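Local coordinates for protein PA1221 (Pseudomonas aeruginosa, PDB 4DG9) that joins an AMP-binding domain of the ANL superfamily and a phosphopantetheine-carrying domain of the carrier-protein kind in a single chain, at residues 173-178 with 481-486; 455-460 with 552-557. One frame throughout, in Å; residues are numbered along the deposited sequence.

Interaction 1 of 2, residues 173-178 with 481-486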
# COMPACT_ATOMS: atom_id res chain seq x y z
N SER A 173 10.15 -5.32 3.77
CA SER A 173 9.67 -4.83 5.06
C SER A 173 10.72 -3.98 5.78
O SER A 173 10.50 -2.78 6.01
CB SER A 173 9.29 -6.03 5.93
OG SER A 173 9.13 -5.64 7.28
N GLY A 174 11.84 -4.60 6.15
CA GLY A 174 12.94 -3.88 6.77
C GLY A 174 12.80 -3.67 8.27
O GLY A 174 13.34 -2.72 8.83
N THR A 175 12.06 -4.58 8.91
CA THR A 175 11.87 -4.54 10.36
C THR A 175 13.15 -4.95 11.10
O THR A 175 13.30 -4.66 12.29
CB THR A 175 10.66 -5.41 10.82
OG1 THR A 175 10.80 -6.75 10.31
CG2 THR A 175 9.34 -4.81 10.33
N THR A 176 14.06 -5.63 10.41
CA THR A 176 15.38 -5.90 10.95
C THR A 176 16.07 -4.57 11.21
O THR A 176 16.96 -4.47 12.05
CB THR A 176 16.26 -6.67 9.95
OG1 THR A 176 16.45 -5.87 8.77
CG2 THR A 176 15.63 -8.00 9.57
N GLY A 177 15.63 -3.55 10.48
CA GLY A 177 16.29 -2.26 10.45
C GLY A 177 17.04 -2.09 9.14
O GLY A 177 17.59 -1.02 8.85
N ARG A 178 17.05 -3.17 8.35
CA ARG A 178 17.74 -3.18 7.06
C ARG A 178 16.82 -3.57 5.90
O ARG A 178 16.77 -4.73 5.48
CB ARG A 178 18.96 -4.11 7.13
CG ARG A 178 20.05 -3.62 8.07
CD ARG A 178 21.27 -4.55 8.05
NE ARG A 178 20.91 -5.93 8.32
CZ ARG A 178 20.77 -6.44 9.54
NH1 ARG A 178 20.96 -5.67 10.61
NH2 ARG A 178 20.43 -7.72 9.70
N THR A 481 6.75 5.10 10.15
CA THR A 481 5.46 5.29 10.83
C THR A 481 4.57 4.06 10.79
O THR A 481 3.91 3.72 11.77
CB THR A 481 4.65 6.42 10.19
OG1 THR A 481 4.42 6.11 8.81
CG2 THR A 481 5.39 7.74 10.29
N TRP A 482 4.55 3.40 9.64
CA TRP A 482 3.71 2.23 9.47
C TRP A 482 4.20 1.01 10.25
O TRP A 482 3.51 0.00 10.33
CB TRP A 482 3.50 1.91 7.98
CG TRP A 482 4.74 1.94 7.15
CD1 TRP A 482 5.28 3.02 6.51
CD2 TRP A 482 5.57 0.82 6.82
NE1 TRP A 482 6.42 2.65 5.82
CE2 TRP A 482 6.62 1.30 6.00
CE3 TRP A 482 5.54 -0.53 7.15
CZ2 TRP A 482 7.61 0.47 5.51
CZ3 TRP A 482 6.54 -1.36 6.66
CH2 TRP A 482 7.56 -0.85 5.85
N GLN A 483 5.40 1.10 10.82
CA GLN A 483 5.90 -0.00 11.66
C GLN A 483 5.75 0.22 13.16
O GLN A 483 6.14 -0.65 13.93
CB GLN A 483 7.37 -0.33 11.35
CG GLN A 483 7.62 -0.64 9.91
CD GLN A 483 8.96 -1.28 9.68
OE1 GLN A 483 9.81 -1.34 10.59
NE2 GLN A 483 9.17 -1.79 8.46
N ARG A 484 5.25 1.37 13.56
CA ARG A 484 5.14 1.70 14.99
C ARG A 484 3.86 1.14 15.58
O ARG A 484 2.78 1.34 15.03
CB ARG A 484 5.13 3.21 15.21
CG ARG A 484 6.19 3.93 14.41
CD ARG A 484 6.32 5.37 14.84
NE ARG A 484 7.43 5.99 14.12
CZ ARG A 484 7.42 7.24 13.68
NH1 ARG A 484 6.36 8.00 13.90
NH2 ARG A 484 8.46 7.72 13.02
N PRO A 485 3.98 0.43 16.70
CA PRO A 485 2.79 -0.10 17.36
C PRO A 485 1.80 1.01 17.76
O PRO A 485 2.19 2.13 18.12
CB PRO A 485 3.36 -0.79 18.60
CG PRO A 485 4.77 -1.14 18.22
CD PRO A 485 5.23 -0.01 17.35
N HIS A 486 0.52 0.69 17.67
CA HIS A 486 -0.54 1.61 18.02
C HIS A 486 -0.71 1.68 19.53
O HIS A 486 -1.23 2.66 20.07
CB HIS A 486 -1.82 1.15 17.33
CG HIS A 486 -1.66 0.99 15.85
ND1 HIS A 486 -2.19 -0.08 15.16
CD2 HIS A 486 -1.03 1.76 14.93
CE1 HIS A 486 -1.89 0.04 13.88
NE2 HIS A 486 -1.19 1.14 13.71
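Gln-483 gives up more surface here than any other residue, and its side chain extends to the loop 173-178. With CG beside the backbone N (chi1 -56°) and the chain extended beyond it, the flat amide arrives between Ser-173 and Thr-175. The methyl CG2 of Thr-175 lies against a face of that amide rather than at its rim: it is 3.5 Å from OE1 and 3.6 Å from NE2 of Gln-483. On the Ser-173 side the amide nitrogen faces backbone, NE2 of Gln-483 standing 3.0 Å from O of Ser-173. That carbonyl also meets Trp-482, whose ring comes edge-on, CH2 being 3.5 Å from O of Ser-173, near the ring plane. Gln-483 CG in turn lies 3.4 Å above one face of the indole, toward its rim, and the ring is further held by a stack with Tyr-427 and an edge-to-face contact with Phe-215.

The hydroxyls look elsewhere. OG of Ser-173 bonds to the backbone N of Asp-430 and OG1 of Thr-175 to its O, which leaves the methyl of Thr-175 for the glutamine. Ser-173 to Arg-178 belong to the Ser-, Thr- and Gly-rich loop familiar from ANL enzymes, here with a type I turn from Gly-174 to Gly-177. Opposite it is the short 3-10 turn 481-483 of the smaller C-terminal part, and the Trp-482 side chain is about 6 Å from DG9. A neutral amide, a methyl, a ring edge and one backbone carbonyl make a small contact without charges, consistent with the movable C-terminal part known in this superfamily.

Interaction 2 of 2, residues 455-460 with 552-557. With DG9 (5'-({[(2R,3R)-3-amino-2-{[2-({N-[(2R)-2-hydroxy-3,3-dimethyl-4-{[oxido(oxo)phosphonio]oxy}butanoyl]-beta-alanyl}amino)ethyl]sulfanyl}-4-methylpentyl]sulfonyl}amino)-5'-deoxyadenosine), chain B.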
# COMPACT_ATOMS: atom_id res chain seq x y z
N ASN A 455 -12.77 -4.31 14.07
CA ASN A 455 -13.53 -3.37 13.23
C ASN A 455 -13.27 -3.36 11.72
O ASN A 455 -13.33 -2.30 11.09
CB ASN A 455 -13.45 -1.94 13.80
CG ASN A 455 -14.29 -1.76 15.07
OD1 ASN A 455 -15.18 -2.56 15.37
ND2 ASN A 455 -14.01 -0.69 15.82
N GLY A 456 -13.03 -4.52 11.13
CA GLY A 456 -12.65 -4.58 9.72
C GLY A 456 -11.20 -4.16 9.48
O GLY A 456 -10.69 -4.24 8.36
N VAL A 457 -10.52 -3.76 10.56
CA VAL A 457 -9.22 -3.12 10.49
C VAL A 457 -8.19 -3.84 11.37
O VAL A 457 -8.56 -4.63 12.23
CB VAL A 457 -9.35 -1.62 10.90
CG1 VAL A 457 -8.04 -1.06 11.38
CG2 VAL A 457 -9.88 -0.81 9.75
N LYS A 458 -6.91 -3.59 11.13
CA LYS A 458 -5.84 -4.21 11.91
C LYS A 458 -5.18 -3.21 12.86
O LYS A 458 -5.09 -2.01 12.57
CB LYS A 458 -4.79 -4.80 10.98
CG LYS A 458 -5.30 -5.83 10.00
CD LYS A 458 -5.25 -7.22 10.58
CE LYS A 458 -5.03 -8.26 9.49
NZ LYS A 458 -6.07 -8.12 8.43
N GLN A 459 -4.72 -3.72 14.01
CA GLN A 459 -3.99 -2.93 14.99
C GLN A 459 -2.68 -3.64 15.34
O GLN A 459 -2.64 -4.86 15.46
CB GLN A 459 -4.79 -2.78 16.26
CG GLN A 459 -6.01 -1.91 16.19
CD GLN A 459 -6.73 -1.90 17.54
OE1 GLN A 459 -7.05 -2.96 18.08
NE2 GLN A 459 -6.94 -0.71 18.10
N LEU A 460 -1.62 -2.88 15.54
CA LEU A 460 -0.36 -3.47 15.97
C LEU A 460 -0.12 -3.13 17.43
O LEU A 460 0.08 -1.97 17.80
CB LEU A 460 0.80 -2.98 15.11
CG LEU A 460 2.18 -3.38 15.60
CD1 LEU A 460 2.37 -4.87 15.40
CD2 LEU A 460 3.24 -2.58 14.87
N GLY A 552 -3.79 2.70 21.13
CA GLY A 552 -4.25 1.67 20.21
C GLY A 552 -5.04 2.20 19.02
O GLY A 552 -5.52 1.42 18.18
N GLY A 553 -5.18 3.51 18.94
CA GLY A 553 -5.77 4.13 17.77
C GLY A 553 -4.82 4.06 16.60
O GLY A 553 -3.61 3.92 16.78
N ASN A 554 -5.41 4.17 15.40
CA ASN A 554 -4.62 4.32 14.18
C ASN A 554 -5.38 5.20 13.18
O ASN A 554 -6.39 5.79 13.55
CB ASN A 554 -4.24 2.95 13.59
CG ASN A 554 -5.45 2.12 13.21
OD1 ASN A 554 -6.53 2.65 12.93
ND2 ASN A 554 -5.27 0.80 13.19
N SER A 555 -4.92 5.32 11.94
CA SER A 555 -5.54 6.23 10.96
C SER A 555 -6.98 5.82 10.54
O SER A 555 -7.87 6.66 10.45
CB SER A 555 -4.63 6.36 9.74
OG SER A 555 -4.30 5.04 9.29
N LEU A 556 -7.23 4.55 10.34
CA LEU A 556 -8.53 3.99 10.02
C LEU A 556 -9.54 4.17 11.17
O LEU A 556 -10.66 4.67 10.97
CB LEU A 556 -8.40 2.51 9.62
CG LEU A 556 -7.68 2.33 8.28
CD1 LEU A 556 -7.53 0.87 7.84
CD2 LEU A 556 -8.37 3.18 7.19
N LEU A 557 -9.13 3.79 12.38
CA LEU A 557 -9.99 3.98 13.54
C LEU A 557 -10.24 5.47 13.82
O LEU A 557 -11.32 5.85 14.25
CB LEU A 557 -9.42 3.27 14.78
CG LEU A 557 -9.25 1.75 14.60
CD1 LEU A 557 -8.44 1.13 15.71
CD2 LEU A 557 -10.61 1.05 14.47
C DG9 B . 1.06 -5.35 -2.19
N DG9 B . 1.79 -7.83 0.18
S DG9 B . 2.77 -6.74 -0.43
C1 DG9 B . 2.23 -6.31 -1.94
N1 DG9 B . -5.81 -11.94 -0.14
O1 DG9 B . 2.10 -12.32 -0.34
C2 DG9 B . -5.07 -12.42 0.88
N2 DG9 B . 0.88 -5.89 -4.58
O2 DG9 B . 0.58 -12.60 1.92
C3 DG9 B . 1.71 -9.10 -0.52
N3 DG9 B . -3.80 -12.04 1.09
O3 DG9 B . -2.73 3.09 8.52
C4 DG9 B . -3.22 -11.13 0.27
C5 DG9 B . -3.95 -10.61 -0.79
C6 DG9 B . -5.27 -11.04 -0.98
N6 DG9 B . -6.03 -10.56 -2.00
N7 DG9 B . -3.13 -9.76 -1.44
C8 DG9 B . -1.94 -9.74 -0.81
N9 DG9 B . -2.00 -10.57 0.23
CA DG9 B . 0.20 -6.04 -3.26
CB DG9 B . -1.27 -5.62 -3.39
C1' DG9 B . -0.89 -10.84 1.18
S1P DG9 B . 0.17 -4.79 -0.76
C2' DG9 B . -0.09 -12.07 0.76
P2A DG9 B . -3.05 4.58 8.38
C2P DG9 B . -0.38 -3.17 -1.21
O2P DG9 B . 2.96 -5.65 0.48
C3' DG9 B . 0.91 -11.51 -0.22
C3P DG9 B . 0.55 -2.04 -0.75
O3P DG9 B . 4.02 -7.40 -0.66
C4' DG9 B . 1.22 -10.18 0.43
O4' DG9 B . 0.03 -9.75 1.11
O4A DG9 B . -1.95 5.58 8.65
N4P DG9 B . 0.11 -1.50 0.52
C5P DG9 B . -0.33 -0.26 0.68
O5P DG9 B . -0.48 0.54 -0.23
O6A DG9 B . -3.61 4.87 6.89
C6P DG9 B . -0.67 0.14 2.10
C7P DG9 B . -2.16 0.41 2.19
N8P DG9 B . -2.52 1.07 3.43
C9P DG9 B . -2.47 2.40 3.56
O9P DG9 B . -2.14 3.13 2.65
CAP DG9 B . -2.85 2.97 4.89
OAP DG9 B . -3.02 1.93 5.85
CBP DG9 B . -4.14 3.80 4.83
CCP DG9 B . -4.62 4.09 6.25
CDP DG9 B . -3.77 5.10 4.14
CEP DG9 B . -5.23 3.09 4.03
CG1 DG9 B . -1.47 -4.41 -4.30
CG2 DG9 B . -2.07 -6.79 -3.94
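Gly-552 offers its carbonyl O to the side-chain amide of Gln-459, but the bond from NE2 is weak: the distance to that O is 2.6 Å and the N-H...O angle only 128°. The same NE2 has a stronger partner in the O of Leu-537. Two residues on, Asn-554 works in two directions. Its CG sits between the backbone N and the carbonyl carbon (chi1 61°), which lets OD1 turn back to cap the helix 555-567, accepting from the backbone N of Leu-557 at 2.9 Å and nearly straight (173°), while ND2 faces the other segment, 2.9 Å from O of Lys-458 and close to CG1 of Val-457. Gly-Gly-Asn-Ser is the attachment sequence of a carrier domain, and Ser-555, the first helical residue, bears the group: its OG is covalently bound to P2A of DG9, 1.6 Å away. The amino end of the helix probably favours the phosphate there. Leu-556 then lays CD1 against CG2 of Val-457 (3.5 Å), the two side chains meeting at a slant, and its other methyl, CD2, comes 4.0 Å from CCP of DG9. Leu-557 splits its branches likewise: CD1 crosses the end of Gln-459, 3.4 Å from NE2, and CD2 reaches the amide of Asn-455.

Both contacts are buried, and both involve the C-terminal part of the AMP-binding enzyme. Interaction 1 sets it against the glycine-rich loop of the main body, while interaction 2 sets its strand 459-466 against the carrier helix 555-567, so this part lies between two partners. Strand 459-466 runs parallel to strand 487-490, just past His-486, and a probable hydrogen bond from His-486 N to Leu-460 O ties the two sites together; the imidazole also packs on Gln-459 and Asn-554. Interaction 2 is the larger and mixes valine-leucine packing with a weak amide-to-carbonyl bond, beside the serine that carries DG9; interaction 1 relies mainly on one glutamine amide.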